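Local atomic coordinates of SusD superfamily protein (Parabacteroides distasonis, PDB entry 3OTN), a protein that probably binds nutrients, likely carbohydrates, at the bacterial outer membrane as a member of the SusD family. Residues Thr31-Met36 / Arg122-Phe127; Asp81-Cys86 / Phe463-Ser468; Tyr128-Arg131 / Asp135-Lys138. All coordinates share one frame; numbering follows the deposited sequence.

Interaction 1: Thr31-Met36 / Arg122-Phe127; sequences TVFNKM and RALYYF. With EDO (1,2-ethanediol), chain R.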
loop_
_atom_site.group_PDB
_atom_site.type_symbol
_atom_site.label_atom_id
_atom_site.label_comp_id
_atom_site.label_asym_id
_atom_site.label_seq_id
_atom_site.Cartn_x
_atom_site.Cartn_y
_atom_site.Cartn_z
ATOM N N THR A 31 10.704 1.865 -5.778
ATOM C CA THR A 31 10.151 3.050 -6.386
ATOM C C THR A 31 8.748 2.797 -6.908
ATOM O O THR A 31 7.906 3.680 -6.831
ATOM C CB THR A 31 11.017 3.557 -7.536
ATOM O OG1 THR A 31 11.176 2.486 -8.482
ATOM C CG2 THR A 31 12.377 4.043 -7.028
ATOM N N VAL A 32 8.452 1.580 -7.346
ATOM C CA VAL A 32 7.109 1.288 -7.912
ATOM C C VAL A 32 5.949 1.533 -6.935
ATOM O O VAL A 32 4.824 1.836 -7.361
ATOM C CB VAL A 32 7.014 -0.164 -8.485
ATOM C CG1 VAL A 32 6.909 -1.198 -7.348
ATOM C CG2 VAL A 32 5.848 -0.285 -9.439
ATOM N N PHE A 33 6.212 1.425 -5.629
ATOM C CA PHE A 33 5.155 1.559 -4.615
ATOM C C PHE A 33 4.722 3.021 -4.440
ATOM O O PHE A 33 3.671 3.282 -3.836
ATOM C CB PHE A 33 5.559 0.922 -3.266
ATOM C CG PHE A 33 6.008 -0.518 -3.393
ATOM C CD1 PHE A 33 5.188 -1.454 -4.015
ATOM C CD2 PHE A 33 7.236 -0.932 -2.905
ATOM C CE1 PHE A 33 5.610 -2.780 -4.192
ATOM C CE2 PHE A 33 7.667 -2.252 -3.077
ATOM C CZ PHE A 33 6.855 -3.163 -3.744
ATOM N N ASN A 34 5.550 3.957 -4.925
ATOM C CA ASN A 34 5.168 5.385 -4.982
ATOM C C ASN A 34 6.153 6.079 -5.874
ATOM O O ASN A 34 7.287 6.374 -5.477
ATOM C CB ASN A 34 5.155 6.007 -3.574
ATOM C CG ASN A 34 4.665 7.435 -3.558
ATOM O OD1 ASN A 34 4.927 8.203 -4.464
ATOM N ND2 ASN A 34 3.958 7.805 -2.477
ATOM N N LYS A 35 5.758 6.278 -7.121
ATOM C CA LYS A 35 6.559 7.053 -8.018
ATOM C C LYS A 35 5.682 7.767 -9.027
ATOM O O LYS A 35 4.585 7.293 -9.381
ATOM C CB LYS A 35 7.586 6.179 -8.748
ATOM C CG LYS A 35 7.014 5.191 -9.766
ATOM C CD LYS A 35 8.129 4.543 -10.601
ATOM C CE LYS A 35 7.702 4.308 -12.035
ATOM N NZ LYS A 35 8.738 3.574 -12.846
HETATM N N MSE A 36 6.231 8.853 -9.553
HETATM C CA MSE A 36 5.558 9.643 -10.569
HETATM C C MSE A 36 5.660 8.915 -11.908
HETATM O O MSE A 36 6.703 8.314 -12.223
HETATM C CB MSE A 36 6.159 11.018 -10.691
HETATM C CG MSE A 36 6.098 11.861 -9.416
HETATM SE SE MSE A 36 4.370 12.136 -8.552
HETATM C CE MSE A 36 3.420 13.019 -10.067
ATOM N N ARG A 122 11.369 -10.394 -3.150
ATOM C CA ARG A 122 10.802 -11.133 -4.242
ATOM C C ARG A 122 9.353 -11.465 -3.908
ATOM O O ARG A 122 8.475 -11.295 -4.741
ATOM C CB ARG A 122 11.635 -12.380 -4.551
ATOM C CG ARG A 122 11.027 -13.162 -5.679
ATOM C CD ARG A 122 11.927 -14.187 -6.238
ATOM N NE ARG A 122 12.179 -15.277 -5.319
ATOM C CZ ARG A 122 13.085 -16.218 -5.525
ATOM N NH1 ARG A 122 13.828 -16.221 -6.637
ATOM N NH2 ARG A 122 13.262 -17.163 -4.606
ATOM N N ALA A 123 9.113 -11.945 -2.687
ATOM C CA ALA A 123 7.778 -12.202 -2.208
ATOM C C ALA A 123 6.903 -10.960 -2.280
ATOM O O ALA A 123 5.739 -11.066 -2.655
ATOM C CB ALA A 123 7.777 -12.774 -0.775
ATOM N N LEU A 124 7.452 -9.814 -1.898
ATOM C CA LEU A 124 6.735 -8.543 -1.901
ATOM C C LEU A 124 6.283 -8.137 -3.320
ATOM O O LEU A 124 5.103 -7.818 -3.551
ATOM C CB LEU A 124 7.592 -7.430 -1.254
ATOM C CG LEU A 124 6.952 -6.026 -1.103
ATOM C CD1 LEU A 124 5.767 -6.054 -0.139
ATOM C CD2 LEU A 124 7.975 -4.978 -0.746
ATOM N N TYR A 125 7.211 -8.191 -4.270
ATOM C CA TYR A 125 6.904 -7.809 -5.656
ATOM C C TYR A 125 5.800 -8.718 -6.225
ATOM O O TYR A 125 4.850 -8.219 -6.844
ATOM C CB TYR A 125 8.137 -7.892 -6.549
ATOM C CG TYR A 125 9.185 -6.817 -6.263
ATOM C CD1 TYR A 125 8.841 -5.462 -6.259
ATOM C CD2 TYR A 125 10.502 -7.142 -6.091
ATOM C CE1 TYR A 125 9.774 -4.491 -6.033
ATOM C CE2 TYR A 125 11.454 -6.169 -5.849
ATOM C CZ TYR A 125 11.078 -4.849 -5.813
ATOM O OH TYR A 125 12.014 -3.881 -5.589
ATOM N N TYR A 126 5.932 -10.030 -5.998
ATOM C CA TYR A 126 4.963 -10.993 -6.481
ATOM C C TYR A 126 3.602 -10.850 -5.814
ATOM O O TYR A 126 2.583 -11.018 -6.471
ATOM C CB TYR A 126 5.456 -12.438 -6.323
ATOM C CG TYR A 126 6.224 -12.920 -7.517
ATOM C CD1 TYR A 126 5.582 -13.102 -8.756
ATOM C CD2 TYR A 126 7.576 -13.186 -7.430
ATOM C CE1 TYR A 126 6.287 -13.561 -9.860
ATOM C CE2 TYR A 126 8.291 -13.658 -8.514
ATOM C CZ TYR A 126 7.667 -13.814 -9.741
ATOM O OH TYR A 126 8.411 -14.253 -10.827
ATOM N N PHE A 127 3.587 -10.516 -4.524
ATOM C CA PHE A 127 2.325 -10.321 -3.800
ATOM C C PHE A 127 1.557 -9.143 -4.369
ATOM O O PHE A 127 0.342 -9.216 -4.444
ATOM C CB PHE A 127 2.605 -10.149 -2.287
ATOM C CG PHE A 127 1.383 -10.124 -1.412
ATOM C CD1 PHE A 127 0.388 -11.083 -1.531
ATOM C CD2 PHE A 127 1.274 -9.182 -0.406
ATOM C CE1 PHE A 127 -0.713 -11.070 -0.668
ATOM C CE2 PHE A 127 0.194 -9.164 0.468
ATOM C CZ PHE A 127 -0.815 -10.090 0.322
HETATM C C1 EDO R . 17.467 -17.328 -7.993
HETATM O O1 EDO R . 18.328 -17.545 -9.103
HETATM C C2 EDO R . 16.899 -18.659 -7.526
HETATM O O2 EDO R . 15.617 -18.462 -6.919
#

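Interaction 2: Asp81-Cys86 / Phe463-Ser468; sequences DWWQDC and FPIPLS. With ACT (acetate ion), chain E.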
loop_
_atom_site.group_PDB
_atom_site.type_symbol
_atom_site.label_atom_id
_atom_site.label_comp_id
_atom_site.label_asym_id
_atom_site.label_seq_id
_atom_site.Cartn_x
_atom_site.Cartn_y
_atom_site.Cartn_z
ATOM N N ASP A 81 3.556 0.515 -15.537
ATOM C CA ASP A 81 4.610 0.845 -14.563
ATOM C C ASP A 81 4.681 -0.238 -13.490
ATOM O O ASP A 81 5.760 -0.673 -13.105
ATOM C CB ASP A 81 4.328 2.212 -13.917
ATOM C CG ASP A 81 4.114 3.306 -14.964
ATOM O OD1 ASP A 81 5.113 3.892 -15.388
ATOM O OD2 ASP A 81 2.966 3.507 -15.420
ATOM N N TRP A 82 3.509 -0.663 -13.032
ATOM C CA TRP A 82 3.428 -1.679 -12.013
ATOM C C TRP A 82 3.978 -3.000 -12.515
ATOM O O TRP A 82 4.760 -3.622 -11.809
ATOM C CB TRP A 82 2.011 -1.878 -11.488
ATOM C CG TRP A 82 1.589 -0.924 -10.433
ATOM C CD1 TRP A 82 0.834 0.204 -10.592
ATOM C CD2 TRP A 82 1.840 -1.040 -9.040
ATOM N NE1 TRP A 82 0.621 0.817 -9.381
ATOM C CE2 TRP A 82 1.234 0.072 -8.407
ATOM C CE3 TRP A 82 2.533 -1.958 -8.263
ATOM C CZ2 TRP A 82 1.281 0.266 -7.022
ATOM C CZ3 TRP A 82 2.603 -1.751 -6.879
ATOM C CH2 TRP A 82 1.951 -0.660 -6.277
ATOM N N TRP A 83 3.598 -3.404 -13.727
ATOM C CA TRP A 83 4.097 -4.669 -14.289
ATOM C C TRP A 83 5.612 -4.649 -14.542
ATOM O O TRP A 83 6.319 -5.515 -14.107
ATOM C CB TRP A 83 3.379 -4.973 -15.604
ATOM C CG TRP A 83 3.703 -6.291 -16.207
ATOM C CD1 TRP A 83 4.756 -6.590 -17.020
ATOM C CD2 TRP A 83 2.941 -7.473 -16.084
ATOM N NE1 TRP A 83 4.708 -7.908 -17.406
ATOM C CE2 TRP A 83 3.608 -8.488 -16.834
ATOM C CE3 TRP A 83 1.770 -7.804 -15.389
ATOM C CZ2 TRP A 83 3.121 -9.796 -16.917
ATOM C CZ3 TRP A 83 1.283 -9.123 -15.468
ATOM C CH2 TRP A 83 1.955 -10.092 -16.241
ATOM N N GLN A 84 6.076 -3.656 -15.267
ATOM C CA GLN A 84 7.486 -3.578 -15.658
ATOM C C GLN A 84 8.409 -3.436 -14.448
ATOM O O GLN A 84 9.442 -4.117 -14.385
ATOM C CB GLN A 84 7.716 -2.427 -16.629
ATOM C CG GLN A 84 7.029 -2.603 -17.950
ATOM C CD GLN A 84 7.179 -1.402 -18.889
ATOM O OE1 GLN A 84 7.854 -0.415 -18.575
ATOM N NE2 GLN A 84 6.558 -1.501 -20.060
ATOM N N ASP A 85 8.033 -2.606 -13.475
ATOM C CA ASP A 85 8.944 -2.368 -12.339
ATOM C C ASP A 85 8.939 -3.502 -11.354
ATOM O O ASP A 85 9.982 -3.792 -10.821
ATOM C CB ASP A 85 8.607 -1.106 -11.555
ATOM C CG ASP A 85 8.934 0.171 -12.318
ATOM O OD1 ASP A 85 9.522 0.136 -13.434
ATOM O OD2 ASP A 85 8.544 1.218 -11.789
ATOM N N CYS A 86 7.773 -4.114 -11.084
ATOM C CA CYS A 86 7.743 -5.329 -10.272
ATOM C C CYS A 86 8.597 -6.415 -10.907
ATOM O O CYS A 86 9.422 -7.043 -10.225
ATOM C CB CYS A 86 6.311 -5.832 -10.000
ATOM S SG CYS A 86 5.450 -4.796 -8.752
ATOM N N PHE A 463 -7.100 -5.996 -12.636
ATOM C CA PHE A 463 -6.699 -5.030 -13.637
ATOM C C PHE A 463 -6.172 -5.775 -14.845
ATOM O O PHE A 463 -5.741 -6.921 -14.729
ATOM C CB PHE A 463 -5.656 -4.033 -13.097
ATOM C CG PHE A 463 -6.249 -3.012 -12.170
ATOM C CD1 PHE A 463 -7.113 -2.027 -12.662
ATOM C CD2 PHE A 463 -5.970 -3.025 -10.830
ATOM C CE1 PHE A 463 -7.684 -1.108 -11.823
ATOM C CE2 PHE A 463 -6.551 -2.073 -9.981
ATOM C CZ PHE A 463 -7.376 -1.134 -10.474
ATOM N N PRO A 464 -6.198 -5.121 -16.017
ATOM C CA PRO A 464 -5.760 -5.804 -17.224
ATOM C C PRO A 464 -4.250 -5.964 -17.288
ATOM O O PRO A 464 -3.492 -5.138 -16.726
ATOM C CB PRO A 464 -6.199 -4.848 -18.363
ATOM C CG PRO A 464 -6.827 -3.703 -17.745
ATOM C CD PRO A 464 -6.617 -3.734 -16.283
ATOM N N ILE A 465 -3.822 -6.974 -18.019
ATOM C CA ILE A 465 -2.424 -7.112 -18.385
ATOM C C ILE A 465 -2.220 -6.006 -19.421
ATOM O O ILE A 465 -3.041 -5.867 -20.298
ATOM C CB ILE A 465 -2.116 -8.477 -19.000
ATOM C CG1 ILE A 465 -2.613 -9.637 -18.105
ATOM C CG2 ILE A 465 -0.624 -8.605 -19.285
ATOM C CD1 ILE A 465 -2.208 -9.557 -16.622
ATOM N N PRO A 466 -1.152 -5.196 -19.299
ATOM C CA PRO A 466 -0.906 -4.096 -20.254
ATOM C C PRO A 466 -0.759 -4.531 -21.691
ATOM O O PRO A 466 -0.090 -5.529 -21.970
ATOM C CB PRO A 466 0.440 -3.526 -19.792
ATOM C CG PRO A 466 0.565 -3.867 -18.422
ATOM C CD PRO A 466 -0.160 -5.178 -18.207
ATOM N N LEU A 467 -1.344 -3.753 -22.592
ATOM C CA LEU A 467 -1.281 -4.016 -23.993
ATOM C C LEU A 467 0.163 -4.136 -24.447
ATOM O O LEU A 467 0.461 -5.041 -25.195
ATOM C CB LEU A 467 -1.965 -2.912 -24.806
ATOM C CG LEU A 467 -2.006 -3.137 -26.329
ATOM C CD1 LEU A 467 -2.659 -4.472 -26.678
ATOM C CD2 LEU A 467 -2.735 -1.955 -27.028
ATOM N N SER A 468 1.060 -3.253 -23.982
ATOM C CA SER A 468 2.452 -3.342 -24.402
ATOM C C SER A 468 3.088 -4.721 -24.121
ATOM O O SER A 468 3.837 -5.258 -24.957
ATOM C CB SER A 468 3.305 -2.242 -23.732
ATOM O OG SER A 468 3.266 -2.375 -22.337
HETATM C C ACT E . 7.131 -10.540 -17.731
HETATM O O ACT E . 6.096 -10.336 -18.418
HETATM O OXT ACT E . 8.191 -9.867 -17.934
HETATM C CH3 ACT E . 7.104 -11.570 -16.675
#

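Interaction 3: Tyr128-Arg131 / Asp135-Lys138; sequences YLVR and DVPK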
loop_
_atom_site.group_PDB
_atom_site.type_symbol
_atom_site.label_atom_id
_atom_site.label_comp_id
_atom_site.label_asym_id
_atom_site.label_seq_id
_atom_site.Cartn_x
_atom_site.Cartn_y
_atom_site.Cartn_z
ATOM N N TYR A 128 2.243 -8.060 -4.762
ATOM C CA TYR A 128 1.565 -6.951 -5.449
ATOM C C TYR A 128 1.079 -7.423 -6.836
ATOM O O TYR A 128 -0.098 -7.260 -7.168
ATOM C CB TYR A 128 2.440 -5.709 -5.574
ATOM C CG TYR A 128 2.421 -4.893 -4.335
ATOM C CD1 TYR A 128 3.111 -5.312 -3.191
ATOM C CD2 TYR A 128 1.612 -3.757 -4.238
ATOM C CE1 TYR A 128 3.060 -4.564 -1.996
ATOM C CE2 TYR A 128 1.566 -3.009 -3.072
ATOM C CZ TYR A 128 2.281 -3.400 -1.958
ATOM O OH TYR A 128 2.223 -2.627 -0.821
ATOM N N LEU A 129 1.964 -8.074 -7.598
ATOM C CA LEU A 129 1.583 -8.569 -8.932
ATOM C C LEU A 129 0.342 -9.469 -8.933
ATOM O O LEU A 129 -0.599 -9.261 -9.745
ATOM C CB LEU A 129 2.735 -9.291 -9.607
ATOM C CG LEU A 129 3.861 -8.427 -10.134
ATOM C CD1 LEU A 129 4.998 -9.400 -10.527
ATOM C CD2 LEU A 129 3.400 -7.616 -11.361
ATOM N N VAL A 130 0.289 -10.437 -8.033
ATOM C CA VAL A 130 -0.844 -11.383 -8.049
ATOM C C VAL A 130 -2.141 -10.732 -7.633
ATOM O O VAL A 130 -3.193 -11.094 -8.163
ATOM C CB VAL A 130 -0.629 -12.715 -7.210
ATOM C CG1 VAL A 130 0.484 -13.585 -7.825
ATOM C CG2 VAL A 130 -0.376 -12.422 -5.745
ATOM N N ARG A 131 -2.084 -9.769 -6.711
ATOM C CA ARG A 131 -3.299 -9.071 -6.238
ATOM C C ARG A 131 -3.875 -8.118 -7.282
ATOM O O ARG A 131 -5.085 -8.002 -7.389
ATOM C CB ARG A 131 -3.023 -8.313 -4.942
ATOM C CG ARG A 131 -2.892 -9.262 -3.743
ATOM C CD ARG A 131 -2.726 -8.521 -2.449
ATOM N NE ARG A 131 -1.478 -7.771 -2.425
ATOM C CZ ARG A 131 -1.162 -6.884 -1.495
ATOM N NH1 ARG A 131 -1.992 -6.625 -0.485
ATOM N NH2 ARG A 131 0.003 -6.260 -1.576
ATOM N N ASP A 135 -3.225 -14.134 -12.287
ATOM C CA ASP A 135 -2.199 -15.040 -12.791
ATOM C C ASP A 135 -1.069 -14.212 -13.427
ATOM O O ASP A 135 -1.349 -13.300 -14.166
ATOM C CB ASP A 135 -2.788 -15.970 -13.863
ATOM C CG ASP A 135 -3.779 -17.000 -13.314
ATOM O OD1 ASP A 135 -4.082 -17.022 -12.114
ATOM O OD2 ASP A 135 -4.279 -17.799 -14.133
ATOM N N VAL A 136 0.169 -14.542 -13.130
ATOM C CA VAL A 136 1.343 -13.848 -13.687
ATOM C C VAL A 136 2.457 -14.846 -13.911
ATOM O O VAL A 136 2.423 -15.957 -13.321
ATOM C CB VAL A 136 1.825 -12.716 -12.777
ATOM C CG1 VAL A 136 0.755 -11.639 -12.675
ATOM C CG2 VAL A 136 2.232 -13.247 -11.390
ATOM N N PRO A 137 3.426 -14.511 -14.795
ATOM C CA PRO A 137 4.566 -15.413 -15.004
ATOM C C PRO A 137 5.337 -15.754 -13.735
ATOM O O PRO A 137 5.611 -14.892 -12.925
ATOM C CB PRO A 137 5.448 -14.633 -15.984
ATOM C CG PRO A 137 4.469 -13.815 -16.764
ATOM C CD PRO A 137 3.432 -13.420 -15.793
ATOM N N LYS A 138 5.654 -17.030 -13.606
ATOM C CA LYS A 138 6.337 -17.609 -12.478
ATOM C C LYS A 138 7.827 -17.701 -12.820
ATOM O O LYS A 138 8.249 -18.651 -13.457
ATOM C CB LYS A 138 5.748 -18.994 -12.223
ATOM C CG LYS A 138 6.320 -19.745 -11.022
ATOM C CD LYS A 138 5.471 -20.985 -10.703
ATOM C CE LYS A 138 5.602 -22.047 -11.710
ATOM N NZ LYS A 138 4.858 -23.281 -11.286
#

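Interaction 1: Thr31-Met36 / Arg122-Phe127
Phe33, in a short 3-10 segment, pushes its ring tip against one side of helix 108-133, where Leu124 and Tyr125 receive it. Arg122, two residues before Leu124, reaches outward instead. Its guanidinium forms a salt bridge with Asp167 through NE, and NH1 bonds Asn94 and also, nearly straight at 171°, O2 of a 1,2-ethanediol probably from the crystallisation liquor, 2.9 Å away. A leucine in its place would probably leave the carboxylate of Asp167 without its charged mate and Asn94 OD1 without its donor. Leu124 carries its branch anti to the backbone N (chi1 -177°), which brings methyl CD2 to 3.6 Å from Phe33 CE2, meeting the ring at a slant. Tyr125 comes next: its CE1 lies 3.9 Å from Phe33 CZ, the two rings rim to rim with centroids 6.0 Å apart and planes at 19°, so neither covers the other's face. The hydroxyl of Tyr125 bonds the carbonyl of Ala26, while Val32 CG1 sits over one face of the Phe33 ring, toward its rim. Across the two segments, then, the contact is hydrocarbon only, buried and dependent on shape, with the polar ends of Arg122 and Tyr125 paired outside it.

Interaction 2: Asp81-Cys86 / Phe463-Ser468
Trp83 and Ile465 carry the apolar part of this contact, with Pro466 packed beside them. The indole projects from helix 79-100 toward the chain that leads into the last helix, 467-472, and its benzene end meets the isoleucine: Trp83 CZ3 is 3.7 Å from Ile465 CD1. Ile465 CG2 lies over one face of the indole, 4.2 Å above the plane and displaced toward the rim, so both branches of the isoleucine gather at the CZ3-CH2 end of the ring system. The torsion of Trp83 helps explain this reach, since CG stands anti to the backbone N at chi1 -174°. Pro466 packs against the root of the side chain, its CG 4.1 Å from Trp83 CB. Phe133, at the end of helix 108-133, adds an edge-to-face ring contact to Trp83.

Pro466 holds the N-cap position of helix 467-472, so the contact falls right where that last helix begins. It packs that start against helix 79-100 within the largely helical SusD fold, of the TPR clan. Residues almost 400 positions apart in the sequence are thereby brought together.

The polar interactions lie at the margins. Trp83 NE1 donates to an acetate ion, probably from the crystallisation liquor; its O is 3.0 Å away, near the plane of the indole at its edge, and the bond is bent at 139°. Gln84 stretches its extended chain toward Ser468, but Gln84 NE2 stops 4.1 Å from Ser468 OG, too far for a hydrogen bond. The serine hydroxyl pairs instead with Glu80, one turn back on helix 79-100, which makes a polar tie between the two helices. On the loop side, the backbone N of Ile465 bonds Gln478 OE1 and the carbonyl of Phe463 bonds Asn479.

Interaction 3: Tyr128-Arg131 / Asp135-Lys138
Val136 folding back on Leu129 and Val130 makes a local apolar contact, at the point where helix 108-133 ends and the chain reverses toward helix 156-172. It belongs to the largely helical, TPR-clan SusD fold, and it fills the inside of the turn after helix 108-133. With only three residues between the two segments, the chain doubles back sharply: CA of Val130 and CA of Asp135 are 6.1 Å apart.

Val136 is the residue that does the touching. It leaves an extended backbone and points its side chain toward the helix, where its two methyls divide the work. CG1 goes to Leu129, lying 4.3 Å from Leu129 CB, and CG2 goes to Val130. The same CG1 also comes to 4.0 Å from Leu129 O. Because chi1 of Val136 is -64°, CG1 stands opposite the carbonyl carbon and CG2 is set between N and that carbon, which lets one short side chain bridge two successive helix residues. The side chains of Val130 and Val136 run across each other at about a right angle.

Other helices close the sides. Tyr87 of helix 79-100 touches both Leu129 and Val136, and Ile159 of helix 156-172 touches both valines, so the apolar cluster lies among three helices. The loop is tied by polar bonds as well: the backbone of Val136 pairs with Ala154, Asp135 OD1 accepts from the backbone N of Val156, and the carbonyl O of Asp135 accepts from Arg153 NE.

The two valines meet methyl to methyl, Val130 CG1 lying 4.0 Å from Val136 CG2.

In the fold
The three contacts lie close together, their centres 10 to 12 Å apart, around helices 79-100 and 108-133. Interactions 1 and 3 use successive parts of helix 108-133, and interaction 1 closes before interaction 3 opens. Interaction 2 starts on helix 79-100 and ends near the C-terminus; interaction 3 is nested within the loop it closes, while the segments of interaction 2 alternate with those of interaction 1. They also touch directly: Lys35 forms a salt bridge with Asp85, Phe33 packs on Tyr128, and Trp83 on Val136 and Pro137. Together they join an early loop and the last helix to one helical core, knitting distant parts of this SusD-family chain together.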